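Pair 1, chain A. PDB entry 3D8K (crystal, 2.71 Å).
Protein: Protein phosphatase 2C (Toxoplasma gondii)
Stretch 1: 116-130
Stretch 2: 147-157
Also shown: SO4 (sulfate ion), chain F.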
# COMPACT_ATOMS: atom_id res chain seq x y z
N LYS A 116 16.56 1.16 -17.51
CA LYS A 116 17.34 2.38 -17.43
C LYS A 116 18.80 2.11 -17.75
O LYS A 116 19.44 2.90 -18.45
CB LYS A 116 17.19 2.98 -16.03
CG LYS A 116 17.35 4.49 -15.99
CD LYS A 116 16.82 5.06 -14.68
CE LYS A 116 16.69 6.57 -14.75
NZ LYS A 116 15.84 6.99 -15.90
N LYS A 117 19.32 0.98 -17.28
CA LYS A 117 20.71 0.62 -17.51
C LYS A 117 20.95 -0.69 -18.27
O LYS A 117 21.27 -1.72 -17.68
CB LYS A 117 21.46 0.59 -16.18
CG LYS A 117 21.83 1.97 -15.67
CD LYS A 117 20.90 2.45 -14.56
CE LYS A 117 21.26 1.78 -13.23
NZ LYS A 117 20.62 2.40 -12.02
N PRO A 118 20.83 -0.64 -19.61
CA PRO A 118 21.04 -1.83 -20.43
C PRO A 118 22.50 -2.28 -20.42
O PRO A 118 23.41 -1.46 -20.41
CB PRO A 118 20.60 -1.37 -21.80
CG PRO A 118 21.01 0.07 -21.79
CD PRO A 118 20.55 0.53 -20.45
N THR A 119 22.70 -3.59 -20.43
CA THR A 119 24.04 -4.18 -20.41
C THR A 119 24.58 -4.49 -21.81
O THR A 119 25.22 -3.65 -22.43
CB THR A 119 24.04 -5.45 -19.57
OG1 THR A 119 23.02 -6.34 -20.05
CG2 THR A 119 23.73 -5.10 -18.13
N GLU A 120 24.31 -5.69 -22.31
CA GLU A 120 24.78 -6.04 -23.64
C GLU A 120 24.12 -7.27 -24.25
O GLU A 120 23.51 -8.07 -23.55
CB GLU A 120 26.29 -6.22 -23.62
CG GLU A 120 26.80 -7.05 -22.46
CD GLU A 120 28.31 -7.22 -22.49
OE1 GLU A 120 28.85 -7.78 -21.51
OE2 GLU A 120 28.97 -6.81 -23.48
N ALA A 121 24.26 -7.40 -25.56
CA ALA A 121 23.67 -8.51 -26.29
C ALA A 121 24.33 -8.67 -27.66
O ALA A 121 24.93 -7.74 -28.18
CB ALA A 121 22.18 -8.28 -26.46
N ARG A 122 24.23 -9.86 -28.24
CA ARG A 122 24.79 -10.08 -29.56
C ARG A 122 23.65 -9.64 -30.43
O ARG A 122 22.53 -10.10 -30.27
CB ARG A 122 25.15 -11.55 -29.74
CG ARG A 122 26.11 -12.03 -28.67
CD ARG A 122 26.60 -13.44 -28.90
NE ARG A 122 26.58 -14.23 -27.67
CZ ARG A 122 25.48 -14.67 -27.07
NH1 ARG A 122 24.28 -14.40 -27.59
NH2 ARG A 122 25.57 -15.39 -25.96
N VAL A 123 23.93 -8.72 -31.35
CA VAL A 123 22.88 -8.16 -32.19
C VAL A 123 23.11 -8.08 -33.69
O VAL A 123 24.22 -7.80 -34.16
CB VAL A 123 22.54 -6.73 -31.70
CG1 VAL A 123 21.41 -6.14 -32.53
CG2 VAL A 123 22.19 -6.75 -30.23
N VAL A 124 22.03 -8.30 -34.42
CA VAL A 124 22.00 -8.20 -35.87
C VAL A 124 21.16 -6.97 -36.17
O VAL A 124 19.92 -7.04 -36.18
CB VAL A 124 21.32 -9.40 -36.55
CG1 VAL A 124 21.31 -9.19 -38.06
CG2 VAL A 124 22.03 -10.68 -36.21
N GLY A 125 21.84 -5.86 -36.41
CA GLY A 125 21.16 -4.61 -36.73
C GLY A 125 19.79 -4.45 -36.09
O GLY A 125 18.76 -4.57 -36.77
N ARG A 126 19.79 -4.20 -34.79
CA ARG A 126 18.57 -3.98 -34.01
C ARG A 126 17.93 -5.23 -33.41
O ARG A 126 17.35 -5.15 -32.34
CB ARG A 126 17.52 -3.22 -34.84
CG ARG A 126 16.97 -1.96 -34.18
CD ARG A 126 18.08 -0.97 -33.85
NE ARG A 126 17.56 0.23 -33.19
CZ ARG A 126 17.23 1.35 -33.82
NH1 ARG A 126 17.36 1.43 -35.13
NH2 ARG A 126 16.76 2.38 -33.14
N GLN A 127 18.04 -6.37 -34.07
CA GLN A 127 17.45 -7.57 -33.51
C GLN A 127 18.42 -8.17 -32.52
O GLN A 127 19.60 -8.23 -32.78
CB GLN A 127 17.14 -8.60 -34.59
CG GLN A 127 16.04 -9.59 -34.17
CD GLN A 127 15.61 -10.54 -35.30
OE1 GLN A 127 15.66 -10.20 -36.49
NE2 GLN A 127 15.16 -11.72 -34.92
N ILE A 128 17.92 -8.60 -31.39
CA ILE A 128 18.78 -9.21 -30.39
C ILE A 128 18.80 -10.71 -30.61
O ILE A 128 17.76 -11.38 -30.57
CB ILE A 128 18.28 -8.86 -28.98
CG1 ILE A 128 18.41 -7.35 -28.75
CG2 ILE A 128 19.04 -9.66 -27.94
CD1 ILE A 128 17.86 -6.87 -27.46
N VAL A 129 19.99 -11.24 -30.89
CA VAL A 129 20.13 -12.68 -31.10
C VAL A 129 20.07 -13.33 -29.72
O VAL A 129 20.73 -12.89 -28.78
CB VAL A 129 21.47 -13.02 -31.79
CG1 VAL A 129 21.63 -14.53 -31.92
CG2 VAL A 129 21.53 -12.38 -33.17
N PRO A 130 19.27 -14.38 -29.59
CA PRO A 130 19.14 -15.07 -28.31
C PRO A 130 20.31 -15.98 -28.00
O PRO A 130 21.00 -16.45 -28.91
CB PRO A 130 17.84 -15.84 -28.46
CG PRO A 130 17.83 -16.17 -29.90
CD PRO A 130 18.28 -14.90 -30.56
N LEU A 147 22.05 -8.80 -45.89
CA LEU A 147 22.58 -9.51 -44.74
C LEU A 147 23.45 -8.56 -43.92
O LEU A 147 24.26 -7.82 -44.48
CB LEU A 147 23.42 -10.71 -45.21
CG LEU A 147 23.57 -11.97 -44.34
CD1 LEU A 147 24.32 -13.05 -45.12
CD2 LEU A 147 24.28 -11.64 -43.04
N MSE A 148 23.25 -8.55 -42.61
CA MSE A 148 24.07 -7.72 -41.74
C MSE A 148 24.72 -8.68 -40.75
O MSE A 148 24.15 -9.72 -40.41
CB MSE A 148 23.22 -6.66 -41.02
CG MSE A 148 22.84 -5.47 -41.91
SE MSE A 148 22.08 -3.96 -40.90
CE MSE A 148 22.72 -2.49 -42.00
N PRO A 149 25.94 -8.37 -40.29
CA PRO A 149 26.68 -9.21 -39.35
C PRO A 149 26.17 -9.18 -37.91
O PRO A 149 25.40 -8.30 -37.53
CB PRO A 149 28.09 -8.66 -39.46
CG PRO A 149 27.82 -7.17 -39.62
CD PRO A 149 26.70 -7.15 -40.63
N VAL A 150 26.62 -10.16 -37.13
CA VAL A 150 26.26 -10.25 -35.72
C VAL A 150 27.35 -9.55 -34.94
O VAL A 150 28.50 -9.97 -34.94
CB VAL A 150 26.15 -11.71 -35.26
CG1 VAL A 150 26.33 -11.81 -33.75
CG2 VAL A 150 24.78 -12.25 -35.62
N VAL A 151 26.99 -8.48 -34.25
CA VAL A 151 27.97 -7.73 -33.48
C VAL A 151 27.77 -7.85 -31.99
O VAL A 151 26.66 -8.02 -31.51
CB VAL A 151 27.95 -6.23 -33.85
CG1 VAL A 151 26.51 -5.75 -33.99
CG2 VAL A 151 28.66 -5.43 -32.77
N ALA A 152 28.88 -7.76 -31.26
CA ALA A 152 28.85 -7.81 -29.81
C ALA A 152 28.62 -6.36 -29.37
O ALA A 152 29.56 -5.57 -29.24
CB ALA A 152 30.17 -8.34 -29.28
N MSE A 153 27.35 -6.02 -29.17
CA MSE A 153 26.91 -4.68 -28.78
C MSE A 153 27.01 -4.45 -27.28
O MSE A 153 26.48 -5.23 -26.50
CB MSE A 153 25.46 -4.48 -29.25
CG MSE A 153 24.77 -3.26 -28.69
SE MSE A 153 25.53 -1.59 -29.27
CE MSE A 153 24.68 -1.50 -31.01
N ASN A 154 27.69 -3.38 -26.90
CA ASN A 154 27.84 -3.05 -25.48
C ASN A 154 27.08 -1.75 -25.26
O ASN A 154 27.61 -0.67 -25.52
CB ASN A 154 29.30 -2.84 -25.11
CG ASN A 154 29.50 -2.70 -23.61
OD1 ASN A 154 28.63 -2.20 -22.91
ND2 ASN A 154 30.66 -3.12 -23.12
N PHE A 155 25.84 -1.86 -24.78
CA PHE A 155 25.01 -0.69 -24.54
C PHE A 155 25.61 0.22 -23.50
O PHE A 155 25.32 1.41 -23.46
CB PHE A 155 23.61 -1.10 -24.09
CG PHE A 155 22.86 -1.89 -25.11
CD1 PHE A 155 22.28 -1.26 -26.20
CD2 PHE A 155 22.75 -3.27 -25.00
CE1 PHE A 155 21.60 -1.99 -27.17
CE2 PHE A 155 22.07 -4.01 -25.96
CZ PHE A 155 21.49 -3.37 -27.05
N ARG A 156 26.45 -0.34 -22.64
CA ARG A 156 27.09 0.43 -21.60
C ARG A 156 28.00 1.50 -22.22
O ARG A 156 28.22 2.55 -21.63
CB ARG A 156 27.90 -0.50 -20.69
CG ARG A 156 27.25 -1.88 -20.46
CD ARG A 156 27.89 -2.67 -19.33
NE ARG A 156 27.61 -2.06 -18.02
CZ ARG A 156 26.39 -1.90 -17.52
NH1 ARG A 156 25.33 -2.32 -18.21
NH2 ARG A 156 26.22 -1.33 -16.34
N ARG A 157 28.51 1.22 -23.41
CA ARG A 157 29.40 2.15 -24.10
C ARG A 157 28.79 2.64 -25.41
O ARG A 157 29.50 2.91 -26.39
CB ARG A 157 30.77 1.50 -24.34
CG ARG A 157 30.73 0.25 -25.21
CD ARG A 157 32.00 -0.59 -25.06
NE ARG A 157 31.98 -1.76 -25.93
CZ ARG A 157 32.74 -2.84 -25.78
NH1 ARG A 157 33.61 -2.90 -24.77
NH2 ARG A 157 32.64 -3.85 -26.62
S SO4 F . 12.60 5.89 -14.77
O1 SO4 F . 13.59 4.85 -15.08
O2 SO4 F . 13.29 7.07 -14.23
O3 SO4 F . 11.87 6.25 -15.99
O4 SO4 F . 11.66 5.35 -13.77

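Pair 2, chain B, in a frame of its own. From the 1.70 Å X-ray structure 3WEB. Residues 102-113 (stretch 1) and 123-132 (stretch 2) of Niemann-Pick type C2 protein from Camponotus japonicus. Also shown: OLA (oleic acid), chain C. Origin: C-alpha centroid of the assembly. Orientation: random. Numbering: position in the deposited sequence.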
# COMPACT_ATOMS: atom_id res chain seq x y z
N ALA B 102 -0.92 4.85 21.05
CA ALA B 102 -1.43 3.53 21.45
C ALA B 102 -0.99 2.39 20.52
O ALA B 102 -1.29 1.22 20.78
CB ALA B 102 -2.95 3.57 21.58
N THR B 103 -0.30 2.75 19.44
CA THR B 103 0.25 1.76 18.50
C THR B 103 1.46 1.06 19.12
O THR B 103 2.40 1.73 19.57
CB THR B 103 0.65 2.42 17.16
OG1 THR B 103 -0.44 3.18 16.64
CG2 THR B 103 1.05 1.36 16.13
N PRO B 104 1.43 -0.28 19.16
CA PRO B 104 2.55 -1.05 19.70
C PRO B 104 3.81 -0.89 18.86
O PRO B 104 3.73 -0.78 17.64
CB PRO B 104 2.05 -2.50 19.62
CG PRO B 104 1.00 -2.49 18.56
CD PRO B 104 0.33 -1.16 18.70
N ALA B 105 4.96 -0.84 19.53
CA ALA B 105 6.24 -0.83 18.85
C ALA B 105 6.66 -2.26 18.52
O ALA B 105 6.91 -3.06 19.42
CB ALA B 105 7.29 -0.14 19.71
N LEU B 106 6.71 -2.57 17.23
CA LEU B 106 7.18 -3.87 16.76
C LEU B 106 7.73 -3.79 15.34
O LEU B 106 7.52 -2.81 14.63
CB LEU B 106 6.07 -4.93 16.85
CG LEU B 106 5.04 -5.09 15.72
CD1 LEU B 106 4.36 -6.45 15.79
CD2 LEU B 106 4.01 -3.97 15.71
N SER B 107 8.45 -4.85 14.96
CA SER B 107 8.92 -5.04 13.59
C SER B 107 8.05 -6.11 12.94
O SER B 107 7.77 -7.15 13.55
CB SER B 107 10.37 -5.52 13.58
OG SER B 107 11.23 -4.61 14.24
N LEU B 108 7.61 -5.85 11.71
CA LEU B 108 6.80 -6.80 10.96
C LEU B 108 6.90 -6.54 9.46
O LEU B 108 7.20 -5.42 9.03
CB LEU B 108 5.33 -6.73 11.40
CG LEU B 108 4.41 -5.61 10.89
CD1 LEU B 108 2.98 -5.88 11.34
CD2 LEU B 108 4.85 -4.22 11.31
N GLU B 109 6.66 -7.58 8.67
CA GLU B 109 6.51 -7.41 7.23
C GLU B 109 5.09 -6.97 6.95
O GLU B 109 4.13 -7.48 7.53
CB GLU B 109 6.79 -8.70 6.47
CG GLU B 109 8.26 -9.06 6.31
CD GLU B 109 8.45 -10.27 5.43
OE1 GLU B 109 7.92 -11.35 5.77
OE2 GLU B 109 9.12 -10.15 4.38
N ILE B 110 4.97 -6.01 6.05
CA ILE B 110 3.68 -5.49 5.65
C ILE B 110 3.44 -5.90 4.20
O ILE B 110 4.36 -5.85 3.38
CB ILE B 110 3.63 -3.95 5.83
CG1 ILE B 110 3.57 -3.62 7.32
CG2 ILE B 110 2.43 -3.35 5.09
CD1 ILE B 110 3.88 -2.17 7.64
N MET B 111 2.22 -6.35 3.91
CA MET B 111 1.81 -6.64 2.54
C MET B 111 0.61 -5.78 2.22
O MET B 111 -0.35 -5.73 2.98
CB MET B 111 1.47 -8.11 2.36
CG MET B 111 2.66 -9.05 2.47
SD MET B 111 2.15 -10.78 2.41
CE MET B 111 1.16 -10.79 0.92
N TRP B 112 0.67 -5.11 1.07
CA TRP B 112 -0.34 -4.13 0.72
C TRP B 112 -0.73 -4.32 -0.73
O TRP B 112 0.14 -4.30 -1.62
CB TRP B 112 0.24 -2.73 0.97
CG TRP B 112 -0.62 -1.57 0.56
CD1 TRP B 112 -1.96 -1.41 0.77
CD2 TRP B 112 -0.17 -0.37 -0.09
NE1 TRP B 112 -2.38 -0.20 0.27
CE2 TRP B 112 -1.30 0.45 -0.27
CE3 TRP B 112 1.08 0.07 -0.55
CZ2 TRP B 112 -1.23 1.71 -0.89
CZ3 TRP B 112 1.16 1.33 -1.17
CH2 TRP B 112 0.01 2.13 -1.33
N GLU B 113 -2.02 -4.53 -0.96
CA GLU B 113 -2.53 -4.85 -2.29
C GLU B 113 -3.63 -3.90 -2.76
O GLU B 113 -4.42 -3.41 -1.96
CB GLU B 113 -3.11 -6.28 -2.32
CG GLU B 113 -2.23 -7.36 -1.72
CD GLU B 113 -2.86 -8.74 -1.80
OE1 GLU B 113 -4.10 -8.83 -1.98
OE2 GLU B 113 -2.12 -9.74 -1.69
N THR B 123 -1.81 -4.59 -7.80
CA THR B 123 -0.50 -4.46 -7.16
C THR B 123 -0.42 -5.30 -5.90
O THR B 123 -1.44 -5.51 -5.23
CB THR B 123 -0.22 -3.00 -6.74
OG1 THR B 123 -1.24 -2.56 -5.84
CG2 THR B 123 -0.19 -2.09 -7.95
N CYS B 124 0.79 -5.75 -5.57
CA CYS B 124 1.07 -6.37 -4.28
C CYS B 124 2.47 -5.93 -3.88
O CYS B 124 3.44 -6.28 -4.55
CB CYS B 124 1.01 -7.89 -4.38
SG CYS B 124 1.00 -8.75 -2.79
N VAL B 125 2.54 -5.18 -2.78
CA VAL B 125 3.79 -4.62 -2.27
C VAL B 125 4.08 -5.27 -0.93
O VAL B 125 3.19 -5.39 -0.09
CB VAL B 125 3.66 -3.09 -2.05
CG1 VAL B 125 4.95 -2.51 -1.50
CG2 VAL B 125 3.25 -2.39 -3.35
N LYS B 126 5.33 -5.70 -0.73
CA LYS B 126 5.75 -6.31 0.52
C LYS B 126 7.03 -5.64 1.01
O LYS B 126 7.99 -5.50 0.25
CB LYS B 126 5.97 -7.81 0.33
CG LYS B 126 6.37 -8.56 1.57
CD LYS B 126 6.74 -9.99 1.19
CE LYS B 126 6.65 -10.94 2.36
NZ LYS B 126 7.19 -12.27 1.93
N PHE B 127 7.04 -5.21 2.26
CA PHE B 127 8.24 -4.57 2.81
C PHE B 127 8.34 -4.75 4.32
O PHE B 127 7.31 -4.95 4.99
CB PHE B 127 8.28 -3.08 2.42
CG PHE B 127 7.18 -2.26 3.02
CD1 PHE B 127 5.92 -2.22 2.43
CD2 PHE B 127 7.41 -1.51 4.16
CE1 PHE B 127 4.91 -1.45 2.98
CE2 PHE B 127 6.40 -0.74 4.72
CZ PHE B 127 5.15 -0.71 4.13
N PRO B 128 9.57 -4.72 4.86
CA PRO B 128 9.73 -4.79 6.31
C PRO B 128 9.55 -3.41 6.96
O PRO B 128 10.09 -2.41 6.46
CB PRO B 128 11.16 -5.29 6.48
CG PRO B 128 11.89 -4.76 5.28
CD PRO B 128 10.88 -4.65 4.17
N ALA B 129 8.81 -3.36 8.06
CA ALA B 129 8.64 -2.10 8.79
C ALA B 129 8.98 -2.22 10.27
O ALA B 129 8.93 -3.31 10.85
CB ALA B 129 7.23 -1.56 8.61
N LYS B 130 9.32 -1.09 10.87
CA LYS B 130 9.52 -1.04 12.30
C LYS B 130 8.77 0.16 12.85
O LYS B 130 9.09 1.30 12.52
CB LYS B 130 11.00 -0.97 12.64
CG LYS B 130 11.29 -1.17 14.13
CD LYS B 130 12.78 -1.28 14.39
CE LYS B 130 13.05 -1.32 15.88
NZ LYS B 130 14.52 -1.27 16.16
N ILE B 131 7.76 -0.11 13.67
CA ILE B 131 7.00 0.94 14.32
C ILE B 131 7.79 1.34 15.56
O ILE B 131 8.08 0.49 16.41
CB ILE B 131 5.58 0.48 14.69
CG1 ILE B 131 4.86 -0.06 13.45
CG2 ILE B 131 4.80 1.63 15.32
CD1 ILE B 131 3.61 -0.87 13.73
N LYS B 132 8.14 2.62 15.65
CA LYS B 132 9.07 3.09 16.69
C LYS B 132 8.76 4.49 17.21
O LYS B 132 8.06 5.28 16.57
CB LYS B 132 10.52 3.02 16.20
CG LYS B 132 10.82 3.84 14.94
CD LYS B 132 12.30 3.80 14.56
CE LYS B 132 12.67 2.50 13.86
NZ LYS B 132 14.06 2.50 13.31
OXT LYS B 132 9.21 4.88 18.29
C1 OLA C . -6.59 3.66 5.44
O1 OLA C . -7.28 3.37 4.44
O2 OLA C . -6.91 3.34 6.61
C2 OLA C . -5.31 4.45 5.24
C3 OLA C . -4.10 3.62 5.64
C4 OLA C . -3.02 3.65 4.56
C5 OLA C . -2.83 2.29 3.91
C6 OLA C . -1.44 2.15 3.29
C7 OLA C . -0.63 1.12 4.06
C8 OLA C . 0.74 0.85 3.43
C9 OLA C . 1.74 1.92 3.83
C10 OLA C . 2.46 1.89 4.96
C11 OLA C . 2.37 0.78 5.98
C12 OLA C . 2.55 1.36 7.38
C13 OLA C . 1.54 0.75 8.35
C14 OLA C . 1.52 1.54 9.65
C15 OLA C . 1.03 0.69 10.81
C16 OLA C . -0.36 1.12 11.27
C17 OLA C . -0.30 1.83 12.62
C18 OLA C . -1.55 1.57 13.43
O HOH W 1 -0.28 -2.07 -3.32

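The sharpest difference lies on the face carrying Val A123 in pair 1 and Ile B110 in pair 2. In pair 2 that face lines a ligand site: Ile B110, Phe B127 and Trp B112 all reach oleic acid, with Ile B110 CD1 and Phe B127 CZ each 3.7 Å from OLA C11, and OLA C8 lying over one face of the Trp B112 ring. In pair 1 the matching face holds Ala A121, Val A123, Val A151 and Met A153, and no lipid lies against it.

The frame beneath is common. Two antiparallel strands run at 149° in pair 1 and 145° in pair 2, and 14 central residues superpose at 0.7 Å. Ala A121 falls on Leu B108, Val A123 on Ile B110, Val A151 on Phe B127 and Met A153 on Ala B129. These are the hydrogen-bonded pairs, and the backbone treats them alike: Val A123 N to Val A151 O is 2.8 Å, as is Ile B110 N to Phe B127 O, both nearly straight. Pair 2 carries the ladder further, with Trp B112 N donating to Val B125 O at 2.8 Å and Val B125 N returning the bond to Trp B112 O.

Within this register, bulk is traded across the ladder. Where pair 1 sets small Ala A121 opposite selenomethionine Met A153, pair 2 sets Leu B108 opposite small Ala B129. The methyl of Ala B129 leaves space that Ile B110 uses, its CD1 coming within 3.5 Å of Ala B129 CB; Ile B110 CB also sits over the face of the Phe B127 ring. In pair 1, Val A123 CG2 instead meets Met A153 CB at 4.1 Å.

The other face follows a different rule. Arg A122 and Ala A152 become Glu B109 and Pro B128, while Val A124 and Val A150 become Met B111 and Lys B126. Pair 1 packs branched tips, Val A124 CG2 to Val A150 CG2 at 3.2 Å. Pair 2 lays aliphatic stems together, Met B111 CG to Lys B126 CG at 3.8 Å, and lets the extended lysine finish in a long salt bridge, Lys B126 NZ to Glu B109 OE2 at 3.8 Å.

At the far end, Phe A155 and Ile B131 coincide, both pointing toward the partner stretch and each burying the most area in its own stretch. Phe A155 CB packs on Pro A118 CG at 3.7 Å; Ile B131 CD1 meets Leu B106 CD2 at the same distance. The backbone bond here is weak from Phe A155 N to Thr A119 O, but well aligned from Ile B131 N to Leu B106 O.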